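Local coordinates for protein photoreceptor-histidine kinase BphP (Stigmatella aurantiaca DW4/3-1, PDB 6BAF) that binds a linear tetrapyrrole (bilin) chromophore and, as a phytochrome-type histidine kinase photoreceptor, probably turns light signals into control of cell development, at residues R91-I96 / L108-H113; E63-D68 / L80-R85. All blocks are in the same frame, centred on the assembly; numbering follows the deposited sequence.

Contact 1 (R91-I96 / L108-H113)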
loop_
_atom_site.group_PDB
_atom_site.type_symbol
_atom_site.label_atom_id
_atom_site.label_comp_id
_atom_site.label_asym_id
_atom_site.label_seq_id
_atom_site.Cartn_x
_atom_site.Cartn_y
_atom_site.Cartn_z
ATOM N N ARG A 91 -19.000 -20.099 2.749
ATOM C CA ARG A 91 -19.199 -18.669 2.573
ATOM C C ARG A 91 -17.890 -17.967 2.928
ATOM O O ARG A 91 -17.148 -18.413 3.814
ATOM C CB ARG A 91 -20.347 -18.169 3.435
ATOM C CG ARG A 91 -21.742 -18.575 2.982
ATOM C CD ARG A 91 -22.544 -18.787 4.218
ATOM N NE ARG A 91 -23.885 -18.206 4.227
ATOM C CZ ARG A 91 -25.009 -18.919 4.226
ATOM N NH1 ARG A 91 -24.955 -20.255 4.196
ATOM N NH2 ARG A 91 -26.182 -18.292 4.279
ATOM N N PHE A 92 -17.576 -16.904 2.209
ATOM C CA PHE A 92 -16.271 -16.272 2.324
ATOM C C PHE A 92 -16.433 -14.893 2.944
ATOM O O PHE A 92 -17.373 -14.158 2.612
ATOM C CB PHE A 92 -15.585 -16.206 0.959
ATOM C CG PHE A 92 -15.225 -17.560 0.425
ATOM C CD1 PHE A 92 -16.206 -18.393 -0.107
ATOM C CD2 PHE A 92 -13.906 -18.017 0.481
ATOM C CE1 PHE A 92 -15.884 -19.662 -0.570
ATOM C CE2 PHE A 92 -13.572 -19.279 0.009
ATOM C CZ PHE A 92 -14.567 -20.108 -0.518
ATOM N N PHE A 93 -15.535 -14.565 3.876
ATOM C CA PHE A 93 -15.644 -13.344 4.655
ATOM C C PHE A 93 -14.257 -12.777 4.863
ATOM O O PHE A 93 -13.286 -13.526 4.972
ATOM C CB PHE A 93 -16.290 -13.598 6.045
ATOM C CG PHE A 93 -17.695 -14.111 5.982
ATOM C CD1 PHE A 93 -18.762 -13.230 5.908
ATOM C CD2 PHE A 93 -17.945 -15.474 5.993
ATOM C CE1 PHE A 93 -20.068 -13.698 5.832
ATOM C CE2 PHE A 93 -19.244 -15.965 5.929
ATOM C CZ PHE A 93 -20.311 -15.082 5.852
ATOM N N ASP A 94 -14.173 -11.455 4.954
ATOM C CA ASP A 94 -13.027 -10.797 5.580
ATOM C C ASP A 94 -13.325 -10.627 7.059
ATOM O O ASP A 94 -14.345 -10.040 7.434
ATOM C CB ASP A 94 -12.733 -9.435 4.954
ATOM C CG ASP A 94 -12.330 -9.545 3.477
ATOM O OD1 ASP A 94 -11.450 -10.390 3.155
ATOM O OD2 ASP A 94 -12.915 -8.794 2.663
ATOM N N GLY A 95 -12.433 -11.154 7.897
ATOM C CA GLY A 95 -12.511 -10.957 9.321
ATOM C C GLY A 95 -11.624 -9.787 9.688
ATOM O O GLY A 95 -10.475 -9.689 9.246
ATOM N N ILE A 96 -12.178 -8.889 10.476
ATOM C CA ILE A 96 -11.417 -7.861 11.140
ATOM C C ILE A 96 -11.567 -8.122 12.634
ATOM O O ILE A 96 -12.677 -8.014 13.178
ATOM C CB ILE A 96 -11.925 -6.474 10.751
ATOM C CG1 ILE A 96 -11.909 -6.352 9.226
ATOM C CG2 ILE A 96 -11.117 -5.421 11.442
ATOM C CD1 ILE A 96 -12.911 -5.353 8.727
ATOM N N LEU A 108 -17.196 -9.839 10.713
ATOM C CA LEU A 108 -17.198 -10.599 9.466
ATOM C C LEU A 108 -18.008 -9.830 8.437
ATOM O O LEU A 108 -19.178 -9.510 8.680
ATOM C CB LEU A 108 -17.797 -11.989 9.644
ATOM C CG LEU A 108 -17.112 -12.898 10.659
ATOM C CD1 LEU A 108 -17.861 -14.225 10.780
ATOM C CD2 LEU A 108 -15.649 -13.129 10.326
ATOM N N GLU A 109 -17.376 -9.510 7.303
ATOM C CA GLU A 109 -18.030 -8.871 6.168
ATOM C C GLU A 109 -17.856 -9.733 4.922
ATOM O O GLU A 109 -16.765 -10.282 4.692
ATOM C CB GLU A 109 -17.466 -7.482 5.927
ATOM C CG GLU A 109 -17.976 -6.424 6.939
ATOM C CD GLU A 109 -17.218 -5.061 6.826
ATOM O OE1 GLU A 109 -17.800 -4.008 7.183
ATOM O OE2 GLU A 109 -16.027 -5.048 6.393
ATOM N N PRO A 110 -18.919 -9.947 4.154
ATOM C CA PRO A 110 -18.806 -10.829 2.981
ATOM C C PRO A 110 -17.646 -10.393 2.093
ATOM O O PRO A 110 -17.404 -9.191 1.890
ATOM C CB PRO A 110 -20.156 -10.664 2.284
ATOM C CG PRO A 110 -21.102 -10.242 3.367
ATOM C CD PRO A 110 -20.294 -9.477 4.390
ATOM N N SER A 111 -16.860 -11.374 1.645
ATOM C CA SER A 111 -15.716 -11.082 0.796
ATOM C C SER A 111 -16.189 -10.510 -0.536
ATOM O O SER A 111 -17.244 -10.888 -1.060
ATOM C CB SER A 111 -14.877 -12.344 0.569
ATOM O OG SER A 111 -13.835 -12.456 1.536
ATOM N N SER A 112 -15.388 -9.590 -1.080
ATOM C CA SER A 112 -15.765 -8.825 -2.267
ATOM C C SER A 112 -15.966 -9.719 -3.489
ATOM O O SER A 112 -15.329 -10.771 -3.641
ATOM C CB SER A 112 -14.691 -7.781 -2.590
ATOM O OG SER A 112 -13.465 -8.417 -2.925
ATOM N N HIS A 113 -16.861 -9.268 -4.376
ATOM C CA HIS A 113 -16.993 -9.846 -5.709
ATOM C C HIS A 113 -15.625 -9.940 -6.389
ATOM O O HIS A 113 -14.702 -9.175 -6.078
ATOM C CB HIS A 113 -17.957 -8.992 -6.551
ATOM C CG HIS A 113 -17.655 -7.517 -6.512
ATOM N ND1 HIS A 113 -18.519 -6.591 -5.962
ATOM C CD2 HIS A 113 -16.581 -6.811 -6.950
ATOM C CE1 HIS A 113 -17.993 -5.382 -6.065
ATOM N NE2 HIS A 113 -16.817 -5.487 -6.661
HETATM O O HOH W 1 -14.973 -7.280 2.814
HETATM O O HOH W 2 -12.702 -8.725 0.098
#
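Asp-94 and Glu-109 face each other as a hydrogen-bonded pair of an antiparallel beta hairpin, strands 90-100 and 103-110 of the antiparallel sheet in the PAS range, with Asp-94 N giving to Glu-109 O at 2.9 Å and Glu-109 N returning a bond to Asp-94 O at 3.1 Å. Two residues further along, Ser-111 N gives to Phe-92 O at 3.0 Å; that bond is nearly straight at hydrogen (173°), but the donor stands above the carbonyl plane.

Asp-94 turns CG anti to its carbonyl carbon (chi1 -64°), and from there OD2 accepts a proton from each of two waters. One of these waters lies 2.6 Å from Asp-94 OD2 and also donates to Pro-110 O, whereas the other accepts from Ser-112 N at 3.1 Å. With an alanine here, the water links from residue 94 to Pro-110 O and Ser-112 N would probably be lost.

Phe-93 is buried. Its CD1 comes 3.7 Å from Pro-110 N, obliquely to the ring, while Glu-109 C sits at the ring edge. The same CD1 also lies against Leu-108 CB, whose residue sends CD2 over Gly-95 CA (3.9 Å). Glu-109 runs extended beyond CG and crosses Ile-96, putting OE2 beside Ile-96 CD1; that oxygen forms a salt bridge with Arg-287.

Helix 37-41 receives Phe-93 and Leu-108 through Leu-41. On the face carrying Asp-94 and Glu-109 lies helix 284-300, within the GAF range, while strand 80-85 bonds to the flank of strand 90-100 away from strand 103-110.

Contact 2 (E63-D68 / L80-R85); sequences EPLEAD and LKVVWR
Asp-68 N donates to Pro-64 O at 2.9 Å, one turn back in helix 59-69, and the residue so placed lays its side chain along Leu-80. Asp-68 CB and Leu-80 CD2 are 3.8 Å apart, the two chains sliding past each other in opposite directions, and Asp-68 OD2 lies at the same distance from that methyl, so the carboxylate meets carbon rather than a donor here.

Leu-65 carries the rest. Its CG swings anti to the backbone N (chi1 172°), which brings the end of the side chain nearer the strand than its CB direction suggests. From there Leu-65 CD1 rests against two strand residues at once, 3.9 Å from Leu-80 CB and equally far from Val-82 CG2, and also comes within 4.1 Å of Lys-81 O. The Leu-65 and Leu-80 side chains cross at about a right angle, and the other Leu-65 methyl, CD2, rests on Val-82 CG2 as well.

Leu-69 of the same helix also packs on Leu-80, and Val-61 touches Val-83 and Lys-81. Within these two segments the fit of PAS helix to strand rests on apolar shape, while backbone bonds of Val-83 to Glu-58 and Arg-85 to Phe-56 hold the chain just before the helix.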
loop_
_atom_site.group_PDB
_atom_site.type_symbol
_atom_site.label_atom_id
_atom_site.label_comp_id
_atom_site.label_asym_id
_atom_site.label_seq_id
_atom_site.Cartn_x
_atom_site.Cartn_y
_atom_site.Cartn_z
ATOM N N GLU A 63 -6.855 -23.974 11.243
ATOM C CA GLU A 63 -5.614 -23.801 11.996
ATOM C C GLU A 63 -4.962 -22.432 11.810
ATOM O O GLU A 63 -4.586 -21.817 12.822
ATOM C CB GLU A 63 -4.645 -24.923 11.617
ATOM C CG GLU A 63 -3.326 -24.874 12.367
ATOM C CD GLU A 63 -2.130 -25.240 11.467
ATOM O OE1 GLU A 63 -1.729 -26.444 11.464
ATOM O OE2 GLU A 63 -1.584 -24.322 10.772
ATOM N N PRO A 64 -4.776 -21.908 10.585
ATOM C CA PRO A 64 -4.163 -20.573 10.469
ATOM C C PRO A 64 -5.034 -19.475 11.050
ATOM O O PRO A 64 -4.516 -18.528 11.656
ATOM C CB PRO A 64 -3.980 -20.399 8.955
ATOM C CG PRO A 64 -4.106 -21.744 8.387
ATOM C CD PRO A 64 -5.054 -22.478 9.256
ATOM N N LEU A 65 -6.355 -19.584 10.883
ATOM C CA LEU A 65 -7.257 -18.579 11.441
ATOM C C LEU A 65 -7.176 -18.557 12.967
ATOM O O LEU A 65 -7.063 -17.488 13.576
ATOM C CB LEU A 65 -8.679 -18.854 10.966
ATOM C CG LEU A 65 -9.758 -18.006 11.628
ATOM C CD1 LEU A 65 -9.539 -16.511 11.348
ATOM C CD2 LEU A 65 -11.110 -18.469 11.119
ATOM N N GLU A 66 -7.213 -19.732 13.603
ATOM C CA GLU A 66 -7.099 -19.785 15.057
ATOM C C GLU A 66 -5.753 -19.260 15.520
ATOM O O GLU A 66 -5.668 -18.543 16.531
ATOM C CB GLU A 66 -7.312 -21.219 15.555
ATOM C CG GLU A 66 -8.731 -21.681 15.396
ATOM C CD GLU A 66 -8.908 -23.150 15.729
ATOM O OE1 GLU A 66 -7.890 -23.894 15.807
ATOM O OE2 GLU A 66 -10.079 -23.558 15.914
ATOM N N ALA A 67 -4.683 -19.620 14.802
ATOM C CA ALA A 67 -3.350 -19.098 15.116
ATOM C C ALA A 67 -3.316 -17.576 15.073
ATOM O O ALA A 67 -2.725 -16.935 15.961
ATOM C CB ALA A 67 -2.322 -19.683 14.148
ATOM N N ASP A 68 -3.950 -16.968 14.054
ATOM C CA ASP A 68 -3.986 -15.501 13.962
ATOM C C ASP A 68 -4.785 -14.879 15.112
ATOM O O ASP A 68 -4.362 -13.884 15.707
ATOM C CB ASP A 68 -4.595 -15.059 12.627
ATOM C CG ASP A 68 -3.728 -15.442 11.411
ATOM O OD1 ASP A 68 -2.508 -15.736 11.591
ATOM O OD2 ASP A 68 -4.284 -15.433 10.274
ATOM N N LEU A 80 -8.413 -11.136 8.187
ATOM C CA LEU A 80 -8.289 -12.576 8.297
ATOM C C LEU A 80 -9.158 -13.200 7.229
ATOM O O LEU A 80 -10.252 -12.721 6.957
ATOM C CB LEU A 80 -8.726 -13.049 9.686
ATOM C CG LEU A 80 -8.092 -12.239 10.815
ATOM C CD1 LEU A 80 -8.725 -12.642 12.157
ATOM C CD2 LEU A 80 -6.561 -12.402 10.834
ATOM N N LYS A 81 -8.672 -14.266 6.612
ATOM C CA LYS A 81 -9.517 -15.014 5.700
ATOM C C LYS A 81 -10.377 -15.961 6.528
ATOM O O LYS A 81 -9.855 -16.803 7.263
ATOM C CB LYS A 81 -8.675 -15.781 4.684
ATOM C CG LYS A 81 -9.546 -16.630 3.766
ATOM C CD LYS A 81 -8.759 -17.299 2.622
ATOM C CE LYS A 81 -7.446 -17.916 3.123
ATOM N NZ LYS A 81 -7.648 -19.305 3.626
ATOM N N VAL A 82 -11.686 -15.804 6.446
ATOM C CA VAL A 82 -12.608 -16.636 7.192
ATOM C C VAL A 82 -13.494 -17.318 6.174
ATOM O O VAL A 82 -14.172 -16.642 5.393
ATOM C CB VAL A 82 -13.447 -15.818 8.190
ATOM C CG1 VAL A 82 -14.534 -16.704 8.792
ATOM C CG2 VAL A 82 -12.538 -15.176 9.269
ATOM N N VAL A 83 -13.494 -18.646 6.178
ATOM C CA VAL A 83 -14.350 -19.424 5.290
ATOM C C VAL A 83 -15.326 -20.196 6.169
ATOM O O VAL A 83 -14.926 -21.106 6.901
ATOM C CB VAL A 83 -13.535 -20.361 4.391
ATOM C CG1 VAL A 83 -14.455 -21.189 3.500
ATOM C CG2 VAL A 83 -12.505 -19.533 3.566
ATOM N N TRP A 84 -16.595 -19.829 6.107
ATOM C CA TRP A 84 -17.623 -20.425 6.955
ATOM C C TRP A 84 -18.300 -21.598 6.262
ATOM O O TRP A 84 -19.114 -21.397 5.355
ATOM C CB TRP A 84 -18.666 -19.381 7.329
ATOM C CG TRP A 84 -18.434 -18.946 8.679
ATOM C CD1 TRP A 84 -17.427 -18.126 9.105
ATOM C CD2 TRP A 84 -19.184 -19.260 9.822
ATOM N NE1 TRP A 84 -17.499 -17.924 10.458
ATOM C CE2 TRP A 84 -18.572 -18.591 10.927
ATOM C CE3 TRP A 84 -20.312 -20.010 10.033
ATOM C CZ2 TRP A 84 -19.048 -18.662 12.212
ATOM C CZ3 TRP A 84 -20.777 -20.076 11.311
ATOM C CH2 TRP A 84 -20.144 -19.402 12.388
ATOM N N ARG A 85 -18.022 -22.811 6.739
ATOM C CA ARG A 85 -18.677 -24.025 6.248
ATOM C C ARG A 85 -19.913 -24.289 7.096
ATOM O O ARG A 85 -19.806 -24.712 8.249
ATOM C CB ARG A 85 -17.725 -25.219 6.303
ATOM C CG ARG A 85 -18.247 -26.477 5.581
ATOM C CD ARG A 85 -17.099 -27.346 5.146
ATOM N NE ARG A 85 -16.615 -26.874 3.852
ATOM C CZ ARG A 85 -15.610 -27.421 3.164
ATOM N NH1 ARG A 85 -14.937 -28.461 3.662
ATOM N NH2 ARG A 85 -15.254 -26.895 1.989
#

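Overall arrangement
After three strands and two short helices, the chain runs along helix 59-69, turns through residues 70-79 and comes back as strand 80-85, where contact 2 closes that loop. It then enters strand 90-100, reverses between residues 100 and 103 and returns as strand 103-110, closing the hairpin at contact 1. The two loops lie in series, neither enclosing nor crossing the other. Their centres are about 11 Å apart, and strand 80-85 of contact 2 lies next to strand 90-100 of contact 1 in one antiparallel sheet: Leu-80 probably bonds to Gly-95 and Trp-84 to Arg-91. Together they tie a PAS helix, strand 80-85 and the hairpin into one unit.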